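Local coordinates for protein phytoene synthase (Enterococcus hirae, PDB 5IYS) that probably joins two farnesyl diphosphate molecules with the help of magnesium ions, as dehydrosqualene synthases do on the way to carotenoids, at residues 21-26 with 44-49; 32-37 with 243-248; 159-164 with 225-230. All blocks are in the same frame, centred on the assembly; numbering follows the deposited sequence.

How the contacts relate
All three contacts belong to one all-helical domain of the squalene/phytoene synthase family. Contact 1 joins helix 13-26 to helix 39-60. Contact 2 joins helix 28-34 to helix 236-258, an early and a late part of the chain, 206 residues apart at the closest ends, and its segments alternate with those of contact 1. Contact 3 joins helices 155-172 and 207-227, nested inside the loop that contact 2 closes. The centres of contacts 1 and 2 are 13 Å apart, those of 2 and 3 15 Å; both pairs touch. The centres of contacts 1 and 3 lie 22 Å apart, on opposite sides of the chain's centre. Both meet FPS (chain G), one at its diphosphate, the other at its tail.

Contact 1: residues 21-26 with 44-49; sequences SIIKKN and SVYAVY. With FPS (S-[(2E,6E)-3,7,11-trimethyldodeca-2,6,10-trienyl] trihydrogen thiodiphosphate), chain H; FPS (S-[(2E,6E)-3,7,11-trimethyldodeca-2,6,10-trienyl] trihydrogen thiodiphosphate), chain G.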
loop_
_atom_site.group_PDB
_atom_site.type_symbol
_atom_site.label_atom_id
_atom_site.label_comp_id
_atom_site.label_asym_id
_atom_site.label_seq_id
_atom_site.Cartn_x
_atom_site.Cartn_y
_atom_site.Cartn_z
ATOM N N SER A 21 9.230 1.374 -14.884
ATOM C CA SER A 21 9.324 -0.023 -15.203
ATOM C C SER A 21 9.164 -0.855 -13.934
ATOM O O SER A 21 8.563 -1.936 -13.945
ATOM C CB SER A 21 10.685 -0.261 -15.877
ATOM O OG SER A 21 10.831 -1.633 -16.120
ATOM N N ILE A 22 9.684 -0.356 -12.819
ATOM C CA ILE A 22 9.539 -1.078 -11.563
ATOM C C ILE A 22 8.054 -1.272 -11.194
ATOM O O ILE A 22 7.626 -2.385 -10.869
ATOM C CB ILE A 22 10.358 -0.417 -10.425
ATOM C CG1 ILE A 22 11.837 -0.799 -10.606
ATOM C CG2 ILE A 22 9.826 -0.858 -9.025
ATOM C CD1 ILE A 22 12.830 -0.055 -9.742
ATOM N N ILE A 23 7.262 -0.204 -11.225
ATOM C CA ILE A 23 5.851 -0.396 -10.873
ATOM C C ILE A 23 5.088 -1.236 -11.906
ATOM O O ILE A 23 4.327 -2.135 -11.535
ATOM C CB ILE A 23 5.132 0.929 -10.508
ATOM C CG1 ILE A 23 3.748 0.652 -9.905
ATOM C CG2 ILE A 23 5.009 1.842 -11.744
ATOM C CD1 ILE A 23 3.061 1.970 -9.439
ATOM N N LYS A 24 5.350 -0.993 -13.188
ATOM C CA LYS A 24 4.764 -1.789 -14.266
ATOM C C LYS A 24 4.981 -3.279 -14.036
ATOM O O LYS A 24 4.043 -4.057 -14.130
ATOM C CB LYS A 24 5.297 -1.343 -15.635
ATOM C CG LYS A 24 4.806 -2.161 -16.835
ATOM C CD LYS A 24 5.129 -1.372 -18.127
ATOM C CE LYS A 24 4.766 -2.167 -19.380
ATOM N NZ LYS A 24 5.202 -1.502 -20.653
ATOM N N LYS A 25 6.197 -3.667 -13.666
ATOM C CA LYS A 25 6.530 -5.076 -13.476
ATOM C C LYS A 25 6.045 -5.660 -12.146
ATOM O O LYS A 25 5.789 -6.857 -12.047
ATOM C CB LYS A 25 8.045 -5.274 -13.573
ATOM C CG LYS A 25 8.665 -4.810 -14.893
ATOM C CD LYS A 25 8.465 -5.774 -16.072
ATOM C CE LYS A 25 9.028 -5.168 -17.368
ATOM N NZ LYS A 25 8.583 -5.856 -18.620
ATOM N N ASN A 26 5.914 -4.819 -11.122
ATOM C CA ASN A 26 5.588 -5.306 -9.794
ATOM C C ASN A 26 4.145 -5.130 -9.336
ATOM O O ASN A 26 3.715 -5.850 -8.436
ATOM C CB ASN A 26 6.493 -4.677 -8.737
ATOM C CG ASN A 26 7.895 -5.227 -8.781
ATOM O OD1 ASN A 26 8.129 -6.342 -8.314
ATOM N ND2 ASN A 26 8.801 -4.515 -9.460
ATOM N N SER A 44 5.691 10.788 -10.748
ATOM C CA SER A 44 6.045 11.089 -9.362
ATOM C C SER A 44 5.581 9.954 -8.454
ATOM O O SER A 44 6.333 9.511 -7.603
ATOM C CB SER A 44 5.439 12.422 -8.921
ATOM O OG SER A 44 5.952 13.501 -9.714
ATOM N N VAL A 45 4.371 9.457 -8.654
ATOM C CA VAL A 45 3.932 8.277 -7.908
ATOM C C VAL A 45 4.871 7.099 -8.162
ATOM O O VAL A 45 5.122 6.294 -7.260
ATOM C CB VAL A 45 2.512 7.858 -8.309
ATOM C CG1 VAL A 45 2.123 6.551 -7.595
ATOM C CG2 VAL A 45 1.457 8.967 -7.888
ATOM N N TYR A 46 5.241 6.880 -9.422
ATOM C CA TYR A 46 6.111 5.737 -9.712
ATOM C C TYR A 46 7.429 5.823 -8.945
ATOM O O TYR A 46 7.990 4.801 -8.580
ATOM C CB TYR A 46 6.366 5.665 -11.230
ATOM C CG TYR A 46 5.120 5.643 -12.101
ATOM C CD1 TYR A 46 3.917 5.139 -11.635
ATOM C CD2 TYR A 46 5.200 6.007 -13.453
ATOM C CE1 TYR A 46 2.753 5.137 -12.468
ATOM C CE2 TYR A 46 4.086 5.918 -14.293
ATOM C CZ TYR A 46 2.867 5.533 -13.785
ATOM O OH TYR A 46 1.793 5.505 -14.651
ATOM N N ALA A 47 8.010 7.016 -8.838
ATOM C CA ALA A 47 9.224 7.177 -8.054
ATOM C C ALA A 47 8.979 6.753 -6.607
ATOM O O ALA A 47 9.862 6.179 -5.972
ATOM C CB ALA A 47 9.720 8.658 -8.117
ATOM N N VAL A 48 7.859 7.196 -6.036
ATOM C CA VAL A 48 7.551 6.850 -4.643
ATOM C C VAL A 48 7.320 5.354 -4.495
ATOM O O VAL A 48 7.857 4.742 -3.577
ATOM C CB VAL A 48 6.234 7.550 -4.169
ATOM C CG1 VAL A 48 5.800 6.980 -2.804
ATOM C CG2 VAL A 48 6.503 9.036 -4.057
ATOM N N TYR A 49 6.664 4.754 -5.484
ATOM C CA TYR A 49 6.497 3.303 -5.529
ATOM C C TYR A 49 7.851 2.582 -5.502
ATOM O O TYR A 49 8.052 1.627 -4.733
ATOM C CB TYR A 49 5.757 2.879 -6.806
ATOM C CG TYR A 49 5.507 1.388 -6.839
ATOM C CD1 TYR A 49 6.486 0.510 -7.328
ATOM C CD2 TYR A 49 4.401 0.848 -6.187
ATOM C CE1 TYR A 49 6.314 -0.873 -7.199
ATOM C CE2 TYR A 49 4.217 -0.518 -6.079
ATOM C CZ TYR A 49 5.186 -1.369 -6.586
ATOM O OH TYR A 49 5.026 -2.739 -6.459
HETATM C C1 FPS H . 3.109 -4.660 0.198
HETATM S S1 FPS H . 2.415 -5.473 1.602
HETATM C C2 FPS H . 4.254 -3.783 0.643
HETATM C C3 FPS H . 4.123 -2.647 1.353
HETATM C C4 FPS H . 2.807 -2.150 1.889
HETATM C C5 FPS H . 5.380 -1.867 1.664
HETATM C C6 FPS H . 5.902 -1.125 0.435
HETATM C C7 FPS H . 4.779 -0.380 -0.267
HETATM C C8 FPS H . 4.618 -0.453 -1.596
HETATM C C10 FPS H . 3.434 0.277 -2.185
HETATM C C9 FPS H . 5.520 -1.305 -2.449
HETATM C C11 FPS H . 3.761 1.686 -2.625
HETATM C C12 FPS H . 2.594 2.037 -3.538
HETATM C C13 FPS H . 2.433 3.234 -4.134
HETATM C C14 FPS H . 3.395 4.370 -3.974
HETATM C C15 FPS H . 1.221 3.439 -4.987
HETATM P PA FPS H . 3.486 -7.210 1.539
HETATM O O1A FPS H . 4.929 -6.903 1.689
HETATM O O2A FPS H . 3.013 -8.145 2.762
HETATM O O3A FPS H . 3.000 -8.025 0.226
HETATM P PB FPS H . 3.812 -8.318 -1.113
HETATM O O1B FPS H . 3.962 -9.816 -1.156
HETATM O O2B FPS H . 5.183 -7.679 -1.152
HETATM O O3B FPS H . 2.972 -7.778 -2.251
HETATM C C1 FPS G . 0.394 -3.222 -1.960
HETATM S S1 FPS G . 1.880 -2.920 -2.839
HETATM C C2 FPS G . 0.153 -1.897 -1.260
HETATM C C3 FPS G . -0.386 -1.769 -0.035
HETATM C C4 FPS G . -0.829 -2.975 0.739
HETATM C C5 FPS G . -0.594 -0.404 0.592
HETATM C C6 FPS G . -0.130 0.777 -0.258
HETATM C C7 FPS G . -0.744 2.044 0.303
HETATM C C8 FPS G . -1.151 3.055 -0.486
HETATM C C10 FPS G . -1.632 4.317 0.197
HETATM C C9 FPS G . -1.080 3.007 -1.994
HETATM C C11 FPS G . -3.043 4.648 -0.297
HETATM C C12 FPS G . -3.495 6.003 0.224
HETATM C C13 FPS G . -3.363 7.169 -0.449
HETATM C C14 FPS G . -3.880 8.447 0.159
HETATM C C15 FPS G . -2.738 7.235 -1.819
HETATM P PA FPS G . 2.136 -4.265 -4.384
HETATM O O1A FPS G . 2.954 -3.696 -5.458
HETATM O O2A FPS G . 3.051 -5.389 -3.663
HETATM O O3A FPS G . 0.818 -5.022 -4.872
HETATM P PB FPS G . 0.434 -6.373 -4.056
HETATM O O1B FPS G . 0.978 -7.587 -4.758
HETATM O O2B FPS G . -1.070 -6.293 -3.951
HETATM O O3B FPS G . 0.999 -6.420 -2.654
#
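Ile23 lies over one face of the Tyr49 ring, and this is the tight part of the contact. Its CG1 stands 3.6 Å from the centroid of the Tyr49 ring and only 12° off the ring normal, a CH-pi contact over the centre. CB of Ile23 is 3.5 Å from CD1 of Tyr49 on the same face. The other branch turns to the second tyrosine: Ile23 CG2, set between the backbone N and the carbonyl carbon, comes within 3.5 Å of Tyr46 CD1. One buried isoleucine thus touches both tyrosines, Tyr49 over a face and Tyr46 obliquely.

The side toward solvent is slighter. Ile22 and Asn26 are partly exposed and touch Tyr49 only at its edge and hydroxyl. Ile22 CG2 meets the ring edge at 4.0 Å from Tyr49 CE1. Asn26 CB is 3.3 Å from Tyr49 OH. The Asn26 amide does not bond across the contact. Its ND2 turns back to Ile22 O at 2.8 Å, an oxygen that also accepts from Asn26 N on the opposite face of its plane.

Tyr49 carries the contact into the FPS pockets. The hydroxyl gives a very short hydrogen bond, 2.5 Å from Tyr49 OH to O1A of FPS (chain G), and also bonds to Arg53 NE. Tyr49 CD2 approaches C12 of FPS (chain H) at 3.4 Å. One tyrosine therefore touches both substrate analogues, a phosphate oxygen on one and a prenyl chain on the other.

The two helical segments cross at 71°. Helix 28-34 packs against Ile23 through Phe30 and Tyr31, while helices 87-98 and 125-143 touch Val48 through Leu92 and through Met142 and Leu143.

Contact 2: residues 32-37 with 243-248; sequences LAFSQL and ASAAFI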
loop_
_atom_site.group_PDB
_atom_site.type_symbol
_atom_site.label_atom_id
_atom_site.label_comp_id
_atom_site.label_asym_id
_atom_site.label_seq_id
_atom_site.Cartn_x
_atom_site.Cartn_y
_atom_site.Cartn_z
ATOM N N LEU A 32 -1.912 0.474 -13.400
ATOM C CA LEU A 32 -3.128 0.799 -14.155
ATOM C C LEU A 32 -3.867 1.968 -13.489
ATOM O O LEU A 32 -4.196 2.965 -14.144
ATOM C CB LEU A 32 -4.059 -0.412 -14.145
ATOM C CG LEU A 32 -5.426 -0.179 -14.810
ATOM C CD1 LEU A 32 -5.163 0.310 -16.228
ATOM C CD2 LEU A 32 -6.190 -1.503 -14.831
ATOM N N ALA A 33 -4.073 1.876 -12.176
ATOM C CA ALA A 33 -4.840 2.904 -11.476
ATOM C C ALA A 33 -4.132 4.259 -11.587
ATOM O O ALA A 33 -4.720 5.234 -12.066
ATOM C CB ALA A 33 -5.021 2.513 -10.033
ATOM N N PHE A 34 -2.850 4.324 -11.228
ATOM C CA PHE A 34 -2.173 5.617 -11.171
ATOM C C PHE A 34 -1.769 6.182 -12.501
ATOM O O PHE A 34 -1.462 7.359 -12.609
ATOM C CB PHE A 34 -1.027 5.631 -10.147
ATOM C CG PHE A 34 -1.514 5.646 -8.715
ATOM C CD1 PHE A 34 -2.231 6.728 -8.240
ATOM C CD2 PHE A 34 -1.408 4.517 -7.913
ATOM C CE1 PHE A 34 -2.734 6.730 -6.931
ATOM C CE2 PHE A 34 -1.870 4.517 -6.591
ATOM C CZ PHE A 34 -2.523 5.630 -6.091
ATOM N N SER A 35 -1.782 5.347 -13.535
ATOM C CA SER A 35 -1.495 5.796 -14.883
ATOM C C SER A 35 -2.589 6.715 -15.413
ATOM O O SER A 35 -2.373 7.433 -16.388
ATOM C CB SER A 35 -1.309 4.592 -15.814
ATOM O OG SER A 35 -2.576 4.038 -16.117
ATOM N N GLN A 36 -3.700 6.798 -14.694
ATOM C CA GLN A 36 -4.768 7.738 -15.050
ATOM C C GLN A 36 -4.495 9.179 -14.615
ATOM O O GLN A 36 -5.258 10.070 -14.976
ATOM C CB GLN A 36 -6.088 7.278 -14.443
ATOM C CG GLN A 36 -6.545 5.945 -15.042
ATOM C CD GLN A 36 -7.753 5.383 -14.321
ATOM O OE1 GLN A 36 -8.891 5.443 -14.803
ATOM N NE2 GLN A 36 -7.522 4.942 -13.096
ATOM N N LEU A 37 -3.471 9.380 -13.789
ATOM C CA LEU A 37 -3.011 10.724 -13.432
ATOM C C LEU A 37 -2.400 11.405 -14.632
ATOM O O LEU A 37 -1.853 10.745 -15.526
ATOM C CB LEU A 37 -1.933 10.619 -12.348
ATOM C CG LEU A 37 -2.403 10.128 -10.990
ATOM C CD1 LEU A 37 -1.184 9.900 -10.042
ATOM C CD2 LEU A 37 -3.382 11.194 -10.478
ATOM N N ALA A 243 -9.342 6.821 -6.560
ATOM C CA ALA A 243 -10.467 5.915 -6.381
ATOM C C ALA A 243 -10.300 4.572 -7.083
ATOM O O ALA A 243 -10.628 3.507 -6.533
ATOM C CB ALA A 243 -11.763 6.629 -6.830
ATOM N N SER A 244 -9.769 4.588 -8.308
ATOM C CA SER A 244 -9.423 3.331 -8.992
ATOM C C SER A 244 -8.503 2.444 -8.156
ATOM O O SER A 244 -8.755 1.233 -7.980
ATOM C CB SER A 244 -8.790 3.583 -10.373
ATOM O OG SER A 244 -9.739 4.215 -11.202
ATOM N N ALA A 245 -7.431 3.029 -7.637
ATOM C CA ALA A 245 -6.527 2.228 -6.817
ATOM C C ALA A 245 -7.289 1.596 -5.647
ATOM O O ALA A 245 -7.116 0.407 -5.345
ATOM C CB ALA A 245 -5.339 3.049 -6.321
ATOM N N ALA A 246 -8.122 2.395 -4.977
ATOM C CA ALA A 246 -8.888 1.908 -3.854
ATOM C C ALA A 246 -9.839 0.766 -4.279
ATOM O O ALA A 246 -9.949 -0.222 -3.558
ATOM C CB ALA A 246 -9.667 3.091 -3.184
ATOM N N PHE A 247 -10.655 0.990 -5.322
ATOM C CA PHE A 247 -11.674 0.005 -5.710
ATOM C C PHE A 247 -11.023 -1.282 -6.208
ATOM O O PHE A 247 -11.436 -2.397 -5.841
ATOM C CB PHE A 247 -12.560 0.555 -6.829
ATOM C CG PHE A 247 -13.742 1.371 -6.350
ATOM C CD1 PHE A 247 -13.556 2.522 -5.608
ATOM C CD2 PHE A 247 -15.011 1.117 -6.874
ATOM C CE1 PHE A 247 -14.651 3.350 -5.254
ATOM C CE2 PHE A 247 -16.092 1.935 -6.565
ATOM C CZ PHE A 247 -15.913 3.044 -5.734
ATOM N N ILE A 248 -9.961 -1.138 -6.991
ATOM C CA ILE A 248 -9.250 -2.344 -7.438
ATOM C C ILE A 248 -8.682 -3.133 -6.255
ATOM O O ILE A 248 -8.785 -4.363 -6.229
ATOM C CB ILE A 248 -8.205 -2.021 -8.525
ATOM C CG1 ILE A 248 -8.960 -1.625 -9.796
ATOM C CG2 ILE A 248 -7.251 -3.187 -8.821
ATOM C CD1 ILE A 248 -8.158 -0.726 -10.738
#
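Ala33 packs directly on Ala245 where helix 28-34 meets helix 236-258, inside the helical bundle of the trans-isoprenyl diphosphate synthase fold. Their CA atoms are only 5.0 Å apart, and the small methyl groups permit this closeness. Ala33 CB sits 3.4 Å from the backbone N of Ala245, and 3.8 Å from Ala245 CB. That same Ala245 methyl also meets the Phe34 ring obliquely, at 3.8 Å from CE2.

Next to this apolar core is one polar link. Gln36 NE2 donates to Ser244 OG in a nearly straight bond, with an N-H...O angle of 173°. Ser244 OG is bonded as well to Gln240 O, one turn earlier in its own helix.

Behind these groups, a type I turn from Phe34 to Leu37 brings Gln36 back toward Ala33, whose O accepts from both Gln36 N and NE2. The Gln36 chain is extended beyond CG. Gln240 NE2 bonds to Gln36 OE1, fixing the other end of the amide. Farther out, Leu279 of helix 272-287 touches Gln36 and Ser244. On the inner side Phe34 is part of an FPS pocket.

The second N-H of Gln36 NE2 reaches Ala33 O at 3.0 Å, in the carbonyl plane and on a lone pair. Both partners, Ala33 O and Ser244 OG, lie close to the Gln36 amide plane, 4° and 8° out of it.

Contact 3: residues 159-164 with 225-230; sequences KKLGEA and EESFEM. With FPS (S-[(2E,6E)-3,7,11-trimethyldodeca-2,6,10-trienyl] trihydrogen thiodiphosphate), chain G.
Leu161 and Ser227 mark the closest backbone approach, with CA atoms 5.3 Å apart, between helix 155-172 and the last part of helix 207-227.

Ser227 packs here by its small size. Its CB is 3.6 Å from the backbone N of Leu161, and its OG lies 3.6 Å from Leu161 CB. OG is set between the backbone N and the carbonyl carbon (chi1 75°), and its hydrogen bond goes to Tyr224 O on its own helix. The hydroxyl is thus satisfied without a bond across the contact.

Leu161 divides its branches. CD1 leans toward Ser227. CD2 meets the methyl of Met230, 4.0 Å from Met230 CE, and the two side chains cross at about a right angle. On another side CD2 touches FPS (chain G), 3.7 Å from its C12. Leu242 and Ala246 of helix 236-258 also pack on Leu161, so the residue belongs both to the helix packing and to the pocket around the prenyl tail.

A salt bridge borders this core. Lys160 runs extended beyond CG and places NZ 2.9 Å from Glu226 OE1. The oxygen is met on its anti side, 17° out of the carboxylate plane. Lys160 CD and CE also lie against this oxygen.

Lys160 and Glu226 are partly exposed and each touches a crystal neighbour, so the lattice may influence their pairing. The charged pair lies at the partly exposed border, while the buried Leu161 presents an apolar surface to the farnesyl tail.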
loop_
_atom_site.group_PDB
_atom_site.type_symbol
_atom_site.label_atom_id
_atom_site.label_comp_id
_atom_site.label_asym_id
_atom_site.label_seq_id
_atom_site.Cartn_x
_atom_site.Cartn_y
_atom_site.Cartn_z
ATOM N N LYS A 159 -4.525 8.110 5.871
ATOM C CA LYS A 159 -3.981 7.017 6.662
ATOM C C LYS A 159 -4.962 5.868 6.721
ATOM O O LYS A 159 -4.552 4.721 6.764
ATOM C CB LYS A 159 -3.663 7.478 8.084
ATOM C CG LYS A 159 -2.397 8.326 8.198
ATOM C CD LYS A 159 -1.888 8.320 9.640
ATOM C CE LYS A 159 -2.501 9.429 10.478
ATOM N NZ LYS A 159 -1.995 9.361 11.891
ATOM N N LYS A 160 -6.253 6.166 6.778
ATOM C CA LYS A 160 -7.257 5.099 6.753
ATOM C C LYS A 160 -7.218 4.268 5.454
ATOM O O LYS A 160 -7.501 3.061 5.482
ATOM C CB LYS A 160 -8.652 5.675 6.990
ATOM C CG LYS A 160 -8.858 6.099 8.474
ATOM C CD LYS A 160 -10.215 6.770 8.681
ATOM C CE LYS A 160 -10.504 7.007 10.156
ATOM N NZ LYS A 160 -11.774 7.780 10.181
ATOM N N LEU A 161 -7.001 4.904 4.305
ATOM C CA LEU A 161 -7.026 4.146 3.045
ATOM C C LEU A 161 -5.812 3.194 3.012
ATOM O O LEU A 161 -5.880 2.053 2.540
ATOM C CB LEU A 161 -6.933 5.081 1.824
ATOM C CG LEU A 161 -6.903 4.388 0.447
ATOM C CD1 LEU A 161 -7.960 3.304 0.277
ATOM C CD2 LEU A 161 -7.011 5.417 -0.679
ATOM N N GLY A 162 -4.675 3.686 3.477
ATOM C CA GLY A 162 -3.467 2.835 3.559
ATOM C C GLY A 162 -3.676 1.666 4.510
ATOM O O GLY A 162 -3.327 0.522 4.218
ATOM N N GLU A 163 -4.292 1.938 5.654
ATOM C CA GLU A 163 -4.699 0.866 6.538
ATOM C C GLU A 163 -5.685 -0.137 5.925
ATOM O O GLU A 163 -5.534 -1.347 6.107
ATOM C CB GLU A 163 -5.255 1.418 7.873
ATOM C CG GLU A 163 -5.364 0.345 8.952
ATOM C CD GLU A 163 -6.114 0.858 10.198
ATOM O OE1 GLU A 163 -6.236 2.089 10.371
ATOM O OE2 GLU A 163 -6.637 0.036 10.975
ATOM N N ALA A 164 -6.719 0.348 5.246
ATOM C CA ALA A 164 -7.677 -0.557 4.609
ATOM C C ALA A 164 -6.932 -1.483 3.632
ATOM O O ALA A 164 -7.278 -2.660 3.475
ATOM C CB ALA A 164 -8.766 0.269 3.850
ATOM N N GLU A 225 -14.436 2.949 3.103
ATOM C CA GLU A 225 -15.541 3.909 3.057
ATOM C C GLU A 225 -15.258 5.221 3.788
ATOM O O GLU A 225 -15.516 6.293 3.242
ATOM C CB GLU A 225 -16.852 3.275 3.525
ATOM C CG GLU A 225 -17.569 2.466 2.434
ATOM C CD GLU A 225 -18.133 3.337 1.309
ATOM O OE1 GLU A 225 -18.567 4.474 1.603
ATOM O OE2 GLU A 225 -18.109 2.913 0.126
ATOM N N GLU A 226 -14.724 5.147 5.003
ATOM C CA GLU A 226 -14.299 6.336 5.717
ATOM C C GLU A 226 -13.271 7.171 4.963
ATOM O O GLU A 226 -13.368 8.392 4.930
ATOM C CB GLU A 226 -13.815 6.020 7.135
ATOM C CG GLU A 226 -14.878 5.421 8.066
ATOM C CD GLU A 226 -14.262 4.766 9.288
ATOM O OE1 GLU A 226 -13.231 5.286 9.755
ATOM O OE2 GLU A 226 -14.791 3.727 9.759
ATOM N N SER A 227 -12.321 6.518 4.306
ATOM C CA SER A 227 -11.234 7.260 3.658
ATOM C C SER A 227 -11.753 8.075 2.483
ATOM O O SER A 227 -11.130 9.075 2.104
ATOM C CB SER A 227 -10.113 6.314 3.174
ATOM O OG SER A 227 -10.515 5.601 2.001
ATOM N N PHE A 228 -12.847 7.616 1.883
ATOM C CA PHE A 228 -13.447 8.288 0.722
ATOM C C PHE A 228 -14.004 9.681 1.063
ATOM O O PHE A 228 -14.220 10.500 0.172
ATOM C CB PHE A 228 -14.557 7.433 0.083
ATOM C CG PHE A 228 -14.091 6.097 -0.455
ATOM C CD1 PHE A 228 -12.737 5.814 -0.614
ATOM C CD2 PHE A 228 -15.022 5.092 -0.739
ATOM C CE1 PHE A 228 -12.314 4.619 -1.189
ATOM C CE2 PHE A 228 -14.616 3.877 -1.298
ATOM C CZ PHE A 228 -13.258 3.626 -1.494
ATOM N N GLU A 229 -14.069 10.007 2.349
ATOM C CA GLU A 229 -14.388 11.361 2.775
ATOM C C GLU A 229 -13.410 12.419 2.246
ATOM O O GLU A 229 -13.777 13.591 2.064
ATOM C CB GLU A 229 -14.354 11.380 4.295
ATOM C CG GLU A 229 -14.634 12.713 4.925
ATOM C CD GLU A 229 -14.628 12.593 6.448
ATOM O OE1 GLU A 229 -15.374 11.731 6.974
ATOM O OE2 GLU A 229 -13.849 13.333 7.094
ATOM N N MET A 230 -12.188 12.000 1.914
ATOM C CA MET A 230 -11.218 12.962 1.380
ATOM C C MET A 230 -11.519 13.437 -0.034
ATOM O O MET A 230 -10.950 14.428 -0.471
ATOM C CB MET A 230 -9.793 12.413 1.452
ATOM C CG MET A 230 -9.533 11.276 0.518
ATOM S SD MET A 230 -7.859 10.619 0.821
ATOM C CE MET A 230 -8.268 8.885 0.756
HETATM C C1 FPS G . 0.394 -3.222 -1.960
HETATM S S1 FPS G . 1.880 -2.920 -2.839
HETATM C C2 FPS G . 0.153 -1.897 -1.260
HETATM C C3 FPS G . -0.386 -1.769 -0.035
HETATM C C4 FPS G . -0.829 -2.975 0.739
HETATM C C5 FPS G . -0.594 -0.404 0.592
HETATM C C6 FPS G . -0.130 0.777 -0.258
HETATM C C7 FPS G . -0.744 2.044 0.303
HETATM C C8 FPS G . -1.151 3.055 -0.486
HETATM C C10 FPS G . -1.632 4.317 0.197
HETATM C C9 FPS G . -1.080 3.007 -1.994
HETATM C C11 FPS G . -3.043 4.648 -0.297
HETATM C C12 FPS G . -3.495 6.003 0.224
HETATM C C13 FPS G . -3.363 7.169 -0.449
HETATM C C14 FPS G . -3.880 8.447 0.159
HETATM C C15 FPS G . -2.738 7.235 -1.819
HETATM P PA FPS G . 2.136 -4.265 -4.384
HETATM O O1A FPS G . 2.954 -3.696 -5.458
HETATM O O2A FPS G . 3.051 -5.389 -3.663
HETATM O O3A FPS G . 0.818 -5.022 -4.872
HETATM P PB FPS G . 0.434 -6.373 -4.056
HETATM O O1B FPS G . 0.978 -7.587 -4.758
HETATM O O2B FPS G . -1.070 -6.293 -3.951
HETATM O O3B FPS G . 0.999 -6.420 -2.654
#